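Aspartate aminotransferase (Plasmodium falciparum, PDB 3K7Y) probably catalyses the reversible, pyridoxal-phosphate-dependent transfer of the amino group of L-aspartate to 2-oxoglutarate, giving oxaloacetate and L-glutamate, and works as a homodimer. Local coordinates at residues L114-M119 with N276-I281; N121-Y126 with G143-Y148; D197-I202 with R232-K237. All coordinates share one frame; numbering follows the deposited sequence.

Contact 1 of 3, residues L114-M119 with N276-I281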
loop_
_atom_site.group_PDB
_atom_site.type_symbol
_atom_site.label_atom_id
_atom_site.label_comp_id
_atom_site.label_asym_id
_atom_site.label_seq_id
_atom_site.Cartn_x
_atom_site.Cartn_y
_atom_site.Cartn_z
ATOM N N LEU A 114 -1.817 14.122 1.369
ATOM C CA LEU A 114 -1.888 15.025 0.235
ATOM C C LEU A 114 -3.189 14.785 -0.515
ATOM O O LEU A 114 -3.869 15.733 -0.910
ATOM C CB LEU A 114 -0.671 14.884 -0.666
ATOM C CG LEU A 114 0.678 15.368 -0.120
ATOM C CD1 LEU A 114 1.781 14.914 -1.032
ATOM C CD2 LEU A 114 0.717 16.861 -0.006
ATOM N N GLU A 115 -3.564 13.521 -0.672
ATOM C CA GLU A 115 -4.859 13.219 -1.277
ATOM C C GLU A 115 -5.930 13.882 -0.431
ATOM O O GLU A 115 -6.937 14.354 -0.954
ATOM C CB GLU A 115 -5.127 11.710 -1.418
ATOM C CG GLU A 115 -4.357 11.002 -2.513
ATOM C CD GLU A 115 -4.575 11.570 -3.921
ATOM O OE1 GLU A 115 -4.158 10.907 -4.901
ATOM O OE2 GLU A 115 -5.140 12.678 -4.079
ATOM N N PHE A 116 -5.691 13.941 0.876
ATOM C CA PHE A 116 -6.679 14.516 1.792
ATOM C C PHE A 116 -6.729 16.029 1.690
ATOM O O PHE A 116 -7.761 16.635 1.952
ATOM C CB PHE A 116 -6.434 14.098 3.249
ATOM C CG PHE A 116 -7.414 14.705 4.216
ATOM C CD1 PHE A 116 -8.782 14.473 4.080
ATOM C CD2 PHE A 116 -6.972 15.516 5.251
ATOM C CE1 PHE A 116 -9.704 15.025 4.964
ATOM C CE2 PHE A 116 -7.887 16.082 6.153
ATOM C CZ PHE A 116 -9.265 15.833 6.006
ATOM N N LEU A 117 -5.602 16.627 1.316
ATOM C CA LEU A 117 -5.544 18.061 1.146
ATOM C C LEU A 117 -6.223 18.513 -0.150
ATOM O O LEU A 117 -6.867 19.562 -0.155
ATOM C CB LEU A 117 -4.107 18.591 1.278
ATOM C CG LEU A 117 -3.384 18.417 2.633
ATOM C CD1 LEU A 117 -2.108 19.209 2.682
ATOM C CD2 LEU A 117 -4.255 18.789 3.847
ATOM N N LYS A 118 -6.111 17.735 -1.233
ATOM C CA LYS A 118 -6.812 18.084 -2.492
ATOM C C LYS A 118 -8.295 18.103 -2.223
ATOM O O LYS A 118 -9.046 18.847 -2.839
ATOM C CB LYS A 118 -6.496 17.113 -3.645
ATOM C CG LYS A 118 -5.748 17.727 -4.839
ATOM C CD LYS A 118 -6.665 18.605 -5.719
ATOM C CE LYS A 118 -5.951 19.156 -6.985
ATOM N NZ LYS A 118 -4.908 20.226 -6.749
ATOM N N MET A 119 -8.685 17.280 -1.263
ATOM C CA MET A 119 -10.050 17.174 -0.812
ATOM C C MET A 119 -10.614 18.482 -0.317
ATOM O O MET A 119 -11.822 18.663 -0.307
ATOM C CB MET A 119 -10.100 16.175 0.321
ATOM C CG MET A 119 -10.792 14.907 -0.029
ATOM S SD MET A 119 -12.347 14.912 0.836
ATOM C CE MET A 119 -12.783 13.184 0.626
ATOM N N ASN A 276 -13.847 8.970 8.555
ATOM C CA ASN A 276 -14.645 8.534 7.407
ATOM C C ASN A 276 -14.100 9.058 6.080
ATOM O O ASN A 276 -14.002 8.302 5.113
ATOM C CB ASN A 276 -16.130 8.879 7.579
ATOM C CG ASN A 276 -16.891 7.861 8.462
ATOM O OD1 ASN A 276 -16.573 6.670 8.492
ATOM N ND2 ASN A 276 -17.913 8.338 9.170
ATOM N N ASN A 277 -13.721 10.334 6.047
ATOM C CA ASN A 277 -13.007 10.906 4.901
ATOM C C ASN A 277 -11.757 10.109 4.531
ATOM O O ASN A 277 -11.497 9.852 3.354
ATOM C CB ASN A 277 -12.597 12.349 5.175
ATOM C CG ASN A 277 -13.783 13.262 5.439
ATOM O OD1 ASN A 277 -14.130 13.548 6.597
ATOM N ND2 ASN A 277 -14.393 13.748 4.365
ATOM N N LEU A 278 -10.984 9.719 5.534
ATOM C CA LEU A 278 -9.756 9.002 5.250
ATOM C C LEU A 278 -10.048 7.610 4.713
ATOM O O LEU A 278 -9.499 7.226 3.680
ATOM C CB LEU A 278 -8.815 8.982 6.455
ATOM C CG LEU A 278 -8.284 10.361 6.876
ATOM C CD1 LEU A 278 -7.220 10.275 7.961
ATOM C CD2 LEU A 278 -7.769 11.171 5.677
ATOM N N CYS A 279 -10.936 6.876 5.380
ATOM C CA CYS A 279 -11.332 5.544 4.908
ATOM C C CYS A 279 -11.812 5.633 3.483
ATOM O O CYS A 279 -11.397 4.867 2.613
ATOM C CB CYS A 279 -12.436 4.959 5.777
ATOM S SG CYS A 279 -11.854 4.593 7.423
ATOM N N PHE A 280 -12.681 6.603 3.263
ATOM C CA PHE A 280 -13.157 6.906 1.944
ATOM C C PHE A 280 -11.986 7.043 0.976
ATOM O O PHE A 280 -11.832 6.224 0.066
ATOM C CB PHE A 280 -13.967 8.186 1.981
ATOM C CG PHE A 280 -14.614 8.502 0.691
ATOM C CD1 PHE A 280 -13.984 9.347 -0.225
ATOM C CD2 PHE A 280 -15.846 7.936 0.365
ATOM C CE1 PHE A 280 -14.587 9.643 -1.443
ATOM C CE2 PHE A 280 -16.453 8.219 -0.845
ATOM C CZ PHE A 280 -15.821 9.072 -1.758
ATOM N N ILE A 281 -11.161 8.066 1.176
ATOM C CA ILE A 281 -9.959 8.247 0.359
ATOM C C ILE A 281 -9.155 6.953 0.136
ATOM O O ILE A 281 -8.828 6.626 -1.008
ATOM C CB ILE A 281 -9.069 9.370 0.903
ATOM C CG1 ILE A 281 -9.677 10.721 0.519
ATOM C CG2 ILE A 281 -7.670 9.264 0.347
ATOM C CD1 ILE A 281 -9.168 11.900 1.339
#

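Contact 2 of 3, residues N121-Y126 with G143-Y148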
loop_
_atom_site.group_PDB
_atom_site.type_symbol
_atom_site.label_atom_id
_atom_site.label_comp_id
_atom_site.label_asym_id
_atom_site.label_seq_id
_atom_site.Cartn_x
_atom_site.Cartn_y
_atom_site.Cartn_z
ATOM N N ASN A 121 -9.645 23.026 0.319
ATOM C CA ASN A 121 -9.266 24.221 -0.446
ATOM C C ASN A 121 -7.770 24.442 -0.270
ATOM O O ASN A 121 -7.336 25.473 0.290
ATOM C CB ASN A 121 -10.073 25.467 0.021
ATOM C CG ASN A 121 -9.741 26.764 -0.781
ATOM O OD1 ASN A 121 -9.989 27.880 -0.303
ATOM N ND2 ASN A 121 -9.187 26.609 -1.989
ATOM N N VAL A 122 -6.982 23.465 -0.719
ATOM C CA VAL A 122 -5.546 23.527 -0.508
ATOM C C VAL A 122 -4.840 23.606 -1.856
ATOM O O VAL A 122 -4.664 22.603 -2.542
ATOM C CB VAL A 122 -5.049 22.366 0.366
ATOM C CG1 VAL A 122 -3.605 22.568 0.722
ATOM C CG2 VAL A 122 -5.863 22.270 1.637
ATOM N N GLU A 123 -4.442 24.815 -2.232
ATOM C CA GLU A 123 -3.928 25.059 -3.571
ATOM C C GLU A 123 -2.409 25.158 -3.616
ATOM O O GLU A 123 -1.794 25.006 -4.679
ATOM C CB GLU A 123 -4.548 26.332 -4.146
ATOM C CG GLU A 123 -4.481 26.396 -5.656
ATOM C CD GLU A 123 -4.979 27.716 -6.198
ATOM O OE1 GLU A 123 -4.155 28.481 -6.773
ATOM O OE2 GLU A 123 -6.197 27.988 -6.043
ATOM N N THR A 124 -1.813 25.389 -2.451
ATOM C CA THR A 124 -0.424 25.776 -2.347
ATOM C C THR A 124 0.162 25.123 -1.117
ATOM O O THR A 124 -0.482 25.102 -0.066
ATOM C CB THR A 124 -0.346 27.287 -2.142
ATOM O OG1 THR A 124 -1.552 27.725 -1.493
ATOM C CG2 THR A 124 -0.213 28.025 -3.470
ATOM N N LEU A 125 1.381 24.597 -1.239
ATOM C CA LEU A 125 2.112 23.980 -0.112
ATOM C C LEU A 125 3.505 24.542 -0.022
ATOM O O LEU A 125 4.212 24.616 -1.027
ATOM C CB LEU A 125 2.217 22.460 -0.263
ATOM C CG LEU A 125 0.947 21.629 -0.062
ATOM C CD1 LEU A 125 0.866 20.600 -1.139
ATOM C CD2 LEU A 125 0.883 20.962 1.298
ATOM N N TYR A 126 3.890 24.941 1.185
ATOM C CA TYR A 126 5.237 25.399 1.433
ATOM C C TYR A 126 6.144 24.282 1.938
ATOM O O TYR A 126 5.738 23.417 2.741
ATOM C CB TYR A 126 5.233 26.589 2.382
ATOM C CG TYR A 126 4.551 27.782 1.762
ATOM C CD1 TYR A 126 5.229 28.630 0.878
ATOM C CD2 TYR A 126 3.223 28.052 2.042
ATOM C CE1 TYR A 126 4.594 29.711 0.297
ATOM C CE2 TYR A 126 2.578 29.127 1.466
ATOM C CZ TYR A 126 3.260 29.955 0.596
ATOM O OH TYR A 126 2.563 31.007 0.036
ATOM N N GLY A 143 -0.621 18.511 -8.915
ATOM C CA GLY A 143 -1.044 19.872 -9.237
ATOM C C GLY A 143 -1.345 20.785 -8.058
ATOM O O GLY A 143 -2.403 21.431 -8.022
ATOM N N PHE A 144 -0.441 20.805 -7.080
ATOM C CA PHE A 144 -0.435 21.831 -6.059
ATOM C C PHE A 144 0.620 22.833 -6.534
ATOM O O PHE A 144 1.493 22.479 -7.337
ATOM C CB PHE A 144 0.079 21.271 -4.736
ATOM C CG PHE A 144 -0.889 20.396 -3.973
ATOM C CD1 PHE A 144 -1.923 20.954 -3.234
ATOM C CD2 PHE A 144 -0.687 19.009 -3.899
ATOM C CE1 PHE A 144 -2.774 20.140 -2.499
ATOM C CE2 PHE A 144 -1.537 18.185 -3.162
ATOM C CZ PHE A 144 -2.575 18.746 -2.474
ATOM N N ASN A 145 0.552 24.074 -6.047
ATOM C CA ASN A 145 1.646 25.014 -6.239
ATOM C C ASN A 145 2.637 24.650 -5.200
ATOM O O ASN A 145 2.270 24.496 -4.048
ATOM C CB ASN A 145 1.216 26.449 -5.983
ATOM C CG ASN A 145 0.209 26.944 -6.983
ATOM O OD1 ASN A 145 0.246 26.570 -8.165
ATOM N ND2 ASN A 145 -0.711 27.794 -6.520
ATOM N N LEU A 146 3.889 24.483 -5.594
ATOM C CA LEU A 146 4.938 24.205 -4.625
ATOM C C LEU A 146 5.786 25.445 -4.463
ATOM O O LEU A 146 6.377 25.936 -5.444
ATOM C CB LEU A 146 5.822 23.013 -5.032
ATOM C CG LEU A 146 6.897 22.683 -3.981
ATOM C CD1 LEU A 146 6.264 22.105 -2.723
ATOM C CD2 LEU A 146 7.980 21.736 -4.499
ATOM N N LYS A 147 5.844 25.943 -3.227
ATOM C CA LYS A 147 6.678 27.097 -2.917
ATOM C C LYS A 147 7.697 26.775 -1.842
ATOM O O LYS A 147 7.446 25.912 -0.987
ATOM C CB LYS A 147 5.817 28.294 -2.543
ATOM C CG LYS A 147 5.026 28.814 -3.724
ATOM C CD LYS A 147 3.994 29.842 -3.324
ATOM C CE LYS A 147 3.436 30.474 -4.567
ATOM N NZ LYS A 147 4.556 30.853 -5.478
ATOM N N TYR A 148 8.837 27.473 -1.898
ATOM C CA TYR A 148 9.985 27.184 -1.037
ATOM C C TYR A 148 10.231 28.265 -0.019
ATOM O O TYR A 148 10.252 29.430 -0.372
ATOM C CB TYR A 148 11.261 27.005 -1.861
ATOM C CG TYR A 148 11.205 25.866 -2.848
ATOM C CD1 TYR A 148 11.948 24.694 -2.643
ATOM C CD2 TYR A 148 10.401 25.954 -3.989
ATOM C CE1 TYR A 148 11.888 23.643 -3.559
ATOM C CE2 TYR A 148 10.333 24.921 -4.900
ATOM C CZ TYR A 148 11.076 23.768 -4.690
ATOM O OH TYR A 148 10.986 22.756 -5.619
#

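Contact 3 of 3, residues D197-I202 with R232-K237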
loop_
_atom_site.group_PDB
_atom_site.type_symbol
_atom_site.label_atom_id
_atom_site.label_comp_id
_atom_site.label_asym_id
_atom_site.label_seq_id
_atom_site.Cartn_x
_atom_site.Cartn_y
_atom_site.Cartn_z
ATOM N N ASP A 197 10.088 28.457 20.823
ATOM C CA ASP A 197 9.081 29.387 21.345
ATOM C C ASP A 197 8.711 30.492 20.368
ATOM O O ASP A 197 7.545 30.890 20.282
ATOM C CB ASP A 197 9.528 30.017 22.669
ATOM C CG ASP A 197 10.104 29.007 23.636
ATOM O OD1 ASP A 197 11.252 28.536 23.408
ATOM O OD2 ASP A 197 9.411 28.706 24.629
ATOM N N GLU A 198 9.693 31.002 19.638
ATOM C CA GLU A 198 9.390 32.066 18.697
ATOM C C GLU A 198 8.408 31.532 17.654
ATOM O O GLU A 198 7.342 32.114 17.437
ATOM C CB GLU A 198 10.658 32.620 18.051
ATOM C CG GLU A 198 10.528 34.068 17.585
ATOM C CD GLU A 198 11.816 34.617 16.967
ATOM O OE1 GLU A 198 11.717 35.406 15.993
ATOM O OE2 GLU A 198 12.920 34.264 17.446
ATOM N N ILE A 199 8.763 30.403 17.044
ATOM C CA ILE A 199 7.895 29.697 16.097
ATOM C C ILE A 199 6.460 29.571 16.618
ATOM O O ILE A 199 5.514 30.016 15.967
ATOM C CB ILE A 199 8.457 28.290 15.780
ATOM C CG1 ILE A 199 9.809 28.404 15.073
ATOM C CG2 ILE A 199 7.485 27.495 14.943
ATOM C CD1 ILE A 199 10.681 27.174 15.185
ATOM N N ILE A 200 6.301 28.976 17.795
ATOM C CA ILE A 200 4.983 28.787 18.348
ATOM C C ILE A 200 4.241 30.101 18.231
ATOM O O ILE A 200 3.075 30.124 17.858
ATOM C CB ILE A 200 5.050 28.329 19.811
ATOM C CG1 ILE A 200 5.980 27.114 19.951
ATOM C CG2 ILE A 200 3.647 28.041 20.362
ATOM C CD1 ILE A 200 5.443 25.801 19.382
ATOM N N GLU A 201 4.931 31.202 18.500
ATOM C CA GLU A 201 4.265 32.500 18.465
ATOM C C GLU A 201 3.853 32.918 17.057
ATOM O O GLU A 201 2.736 33.411 16.865
ATOM C CB GLU A 201 5.096 33.596 19.128
ATOM C CG GLU A 201 4.237 34.814 19.415
ATOM C CD GLU A 201 4.848 35.753 20.427
ATOM O OE1 GLU A 201 4.065 36.474 21.091
ATOM O OE2 GLU A 201 6.099 35.768 20.552
ATOM N N ILE A 202 4.759 32.719 16.095
ATOM C CA ILE A 202 4.501 32.986 14.671
ATOM C C ILE A 202 3.344 32.129 14.163
ATOM O O ILE A 202 2.400 32.634 13.545
ATOM C CB ILE A 202 5.742 32.691 13.779
ATOM C CG1 ILE A 202 6.995 33.410 14.299
ATOM C CG2 ILE A 202 5.455 33.037 12.302
ATOM C CD1 ILE A 202 8.175 33.369 13.324
ATOM N N ARG A 232 5.760 18.358 21.008
ATOM C CA ARG A 232 5.219 18.338 22.370
ATOM C C ARG A 232 5.013 19.740 22.935
ATOM O O ARG A 232 4.007 20.019 23.596
ATOM C CB ARG A 232 6.077 17.470 23.287
ATOM C CG ARG A 232 5.755 15.997 23.122
ATOM C CD ARG A 232 6.859 15.118 23.625
ATOM N NE ARG A 232 6.838 13.805 22.991
ATOM C CZ ARG A 232 7.312 12.701 23.557
ATOM N NH1 ARG A 232 7.814 12.749 24.780
ATOM N NH2 ARG A 232 7.268 11.539 22.915
ATOM N N LYS A 233 5.949 20.627 22.635
ATOM C CA LYS A 233 5.787 22.024 22.984
ATOM C C LYS A 233 4.538 22.595 22.292
ATOM O O LYS A 233 3.679 23.156 22.964
ATOM C CB LYS A 233 7.059 22.813 22.676
ATOM C CG LYS A 233 7.314 23.903 23.685
ATOM C CD LYS A 233 8.803 24.198 23.906
ATOM C CE LYS A 233 8.941 25.439 24.805
ATOM N NZ LYS A 233 10.338 25.880 25.094
ATOM N N PHE A 234 4.431 22.410 20.971
ATOM C CA PHE A 234 3.222 22.734 20.191
ATOM C C PHE A 234 1.928 22.277 20.862
ATOM O O PHE A 234 0.941 23.013 20.909
ATOM C CB PHE A 234 3.274 22.045 18.831
ATOM C CG PHE A 234 3.652 22.940 17.695
ATOM C CD1 PHE A 234 4.981 23.113 17.332
ATOM C CD2 PHE A 234 2.674 23.566 16.942
ATOM C CE1 PHE A 234 5.328 23.929 16.256
ATOM C CE2 PHE A 234 3.021 24.382 15.871
ATOM C CZ PHE A 234 4.350 24.562 15.533
ATOM N N GLU A 235 1.932 21.041 21.350
ATOM C CA GLU A 235 0.768 20.463 22.006
ATOM C C GLU A 235 0.351 21.251 23.250
ATOM O O GLU A 235 -0.823 21.584 23.419
ATOM C CB GLU A 235 1.029 19.005 22.361
ATOM C CG GLU A 235 -0.004 18.426 23.313
ATOM C CD GLU A 235 0.148 16.939 23.491
ATOM O OE1 GLU A 235 1.298 16.455 23.638
ATOM O OE2 GLU A 235 -0.889 16.253 23.475
ATOM N N GLU A 236 1.307 21.539 24.128
ATOM C CA GLU A 236 1.034 22.447 25.226
ATOM C C GLU A 236 0.636 23.783 24.612
ATOM O O GLU A 236 1.195 24.183 23.595
ATOM C CB GLU A 236 2.254 22.602 26.121
ATOM C CG GLU A 236 1.955 23.345 27.415
ATOM C CD GLU A 236 2.910 22.979 28.533
ATOM O OE1 GLU A 236 4.098 22.727 28.226
ATOM O OE2 GLU A 236 2.474 22.940 29.712
ATOM N N LYS A 237 -0.327 24.469 25.225
ATOM C CA LYS A 237 -1.029 25.582 24.567
ATOM C C LYS A 237 -1.455 25.126 23.169
ATOM O O LYS A 237 -0.879 25.512 22.155
ATOM C CB LYS A 237 -0.206 26.887 24.574
ATOM C CG LYS A 237 -0.556 27.853 25.756
ATOM C CD LYS A 237 0.136 27.489 27.096
ATOM C CE LYS A 237 -0.662 27.946 28.333
ATOM N NZ LYS A 237 -0.844 29.421 28.459
#

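Contact 1 of 3, residues L114-M119 with N276-I281
Phe116 receives two aliphatic side chains from helix 268-283, one at its ring edge and one over a face. Ile281 crosses it at about a right angle and brings CD1 into the ring plane, 3.8 Å from Phe116 CD1; the same methyl also meets the helix backbone, with Ile281 CD1 3.6 Å from Phe116 CA. Leu278, likewise at about a right angle, lays its CD2 methyl over the ring face, 4.2 Å from the Phe116 centroid and 28° off the normal, a CH-pi contact. The CB of Asn277 meets the ring obliquely at Phe116 CE1. The two helices belong to the large, cofactor-binding domain of a fold-type I aminotransferase: helix 105-118 starts at the pyridoxal phosphate pocket, where Gly106 and Thr107 bind the cofactor, and here its far end runs at 109° to segment 276-281, with 10.4 Å between the axes. Met119 and Ile281 reach toward each other tip to tip, Met119 CG lying 3.7 Å from Ile281 CD1, while Met119 CE goes on to Phe280 CD1 at 4.1 Å. Glu115 adds its CB against Ile281 CG2 at 3.9 Å before its carboxylate turns away toward Arg142, a long, weak ion pair. From the second subunit, Leu8 packs on Phe116 and Ile11 on Asn277.

Contact 2 of 3, residues N121-Y126 with G143-Y148
Strand segments 124-126 and 145-148 run parallel, their axes 4.9 Å apart at closest and 26° from alignment, with Thr124 beside Asn145, Leu125 beside Leu146 and Tyr126 beside Lys147. Three backbone bonds join the two segments: Asn145 N to Glu123 O at 2.9 Å, Leu125 N to Asn145 O at 2.9 Å, and Lys147 N to Leu125 O at 3.0 Å. Leu125 is thus gripped through both its N-H and its carbonyl by residues flanking Leu146, the usual parallel pattern.

On the face that carries Leu125, the leucine crosses Phe144 obliquely and sets CD1 over the ring, 3.5 Å from the Phe144 centroid and 18° off the normal, a CH-pi contact displaced toward the CG side of the rim. The ring edge is turned to the backbone just before strand 124-128, where Val122 O lies near the ring plane beside Phe144 CE1. Lys118, from helix 105-118, makes a cation-pi contact with this ring and a hydrogen bond to Gly143 O. On the other face, which also carries Thr124 and Asn145, Tyr126 and Lys147 lie alongside each other pointing the same way, and Tyr126 CE1 touches Lys147 CB at 3.4 Å. At the entry to the strand, Glu123 lies side by side with Asn145, their carboxylate and amide planes 75° apart. Leu125, Phe144 and Leu146 all pack on Ile139 of helix 133-140. That is the layout of a beta-alpha-beta crossover, in which strand 124-128, helix 133-140 and strand 145-153 place two neighbouring parallel strands in the mixed sheet of the large domain.

Contact 3 of 3, residues D197-I202 with R232-K237
Helices 193-206 and 229-235, which link successive parallel strands of the central sheet, meet through Ile200 with Phe234 and Asp197 with Lys233, and the contact combines an apolar cluster with an ionic pair. Ile200 does most of the apolar work. Its CG1 branch stands anti to the carbonyl carbon, and a further bend at chi2 (-72°) places CD1 over one face of the Phe234 ring, 3.7 Å from the ring centroid and 25° off the normal. This CH-pi contact is offset toward the rim, with Ile200 CD1 nearest Phe234 CD1 at 3.4 Å. One residue earlier, Ile199 adds a looser touch, its CG2 being 4.3 Å from Phe234 CZ. Phe234 also makes an edge-to-face contact with Phe212 of strand 209-214, which ties the ring to the sheet, and Ile239 packs on both Ile200 and Phe234.

Nearer the solvent, Lys233 and Asp197 cross obliquely to form a salt bridge. Lys233 NZ approaches Asp197 OD2 at 3.0 Å on the syn side, 30° out of the carboxylate plane, and has a weak second bond to Asp197 OD1 at 3.3 Å. The ammonium is thereby shared unequally between both oxygens of one carboxylate, which would be expected to favour its charged form. Helix 161-170 extends the packing through Leu165, which touches Ile199. Far from the annotated cofactor-binding residues, this is packing between two neighbouring helices that flank the central sheet: crossover helices leading from strand 176-179 to 209-214 and from 209-214 to 241-246 meet side chain to side chain, as in other alpha/beta folds.

In the fold
Contacts 1 and 2 form one continuous block, their centres 17 Å apart: helix 105-118 and strand 124-128 follow each other in the chain, and Leu117 CD1 lies 3.7 Å from Leu125 CD2. Contact 3 stands apart, its centre 27 Å from that of contact 1 and 24 Å from that of contact 2, with no direct touch; the shared central sheet relates it to them. In sequence, contacts 2 and 3 lie one after the other within the loop that contact 1 closes. None forms the pocket itself: the Glu115 side chain is about 11 Å from that of the cofactor-binding Thr107, the Leu146 side chain about 14 Å from bound pyridoxal phosphate.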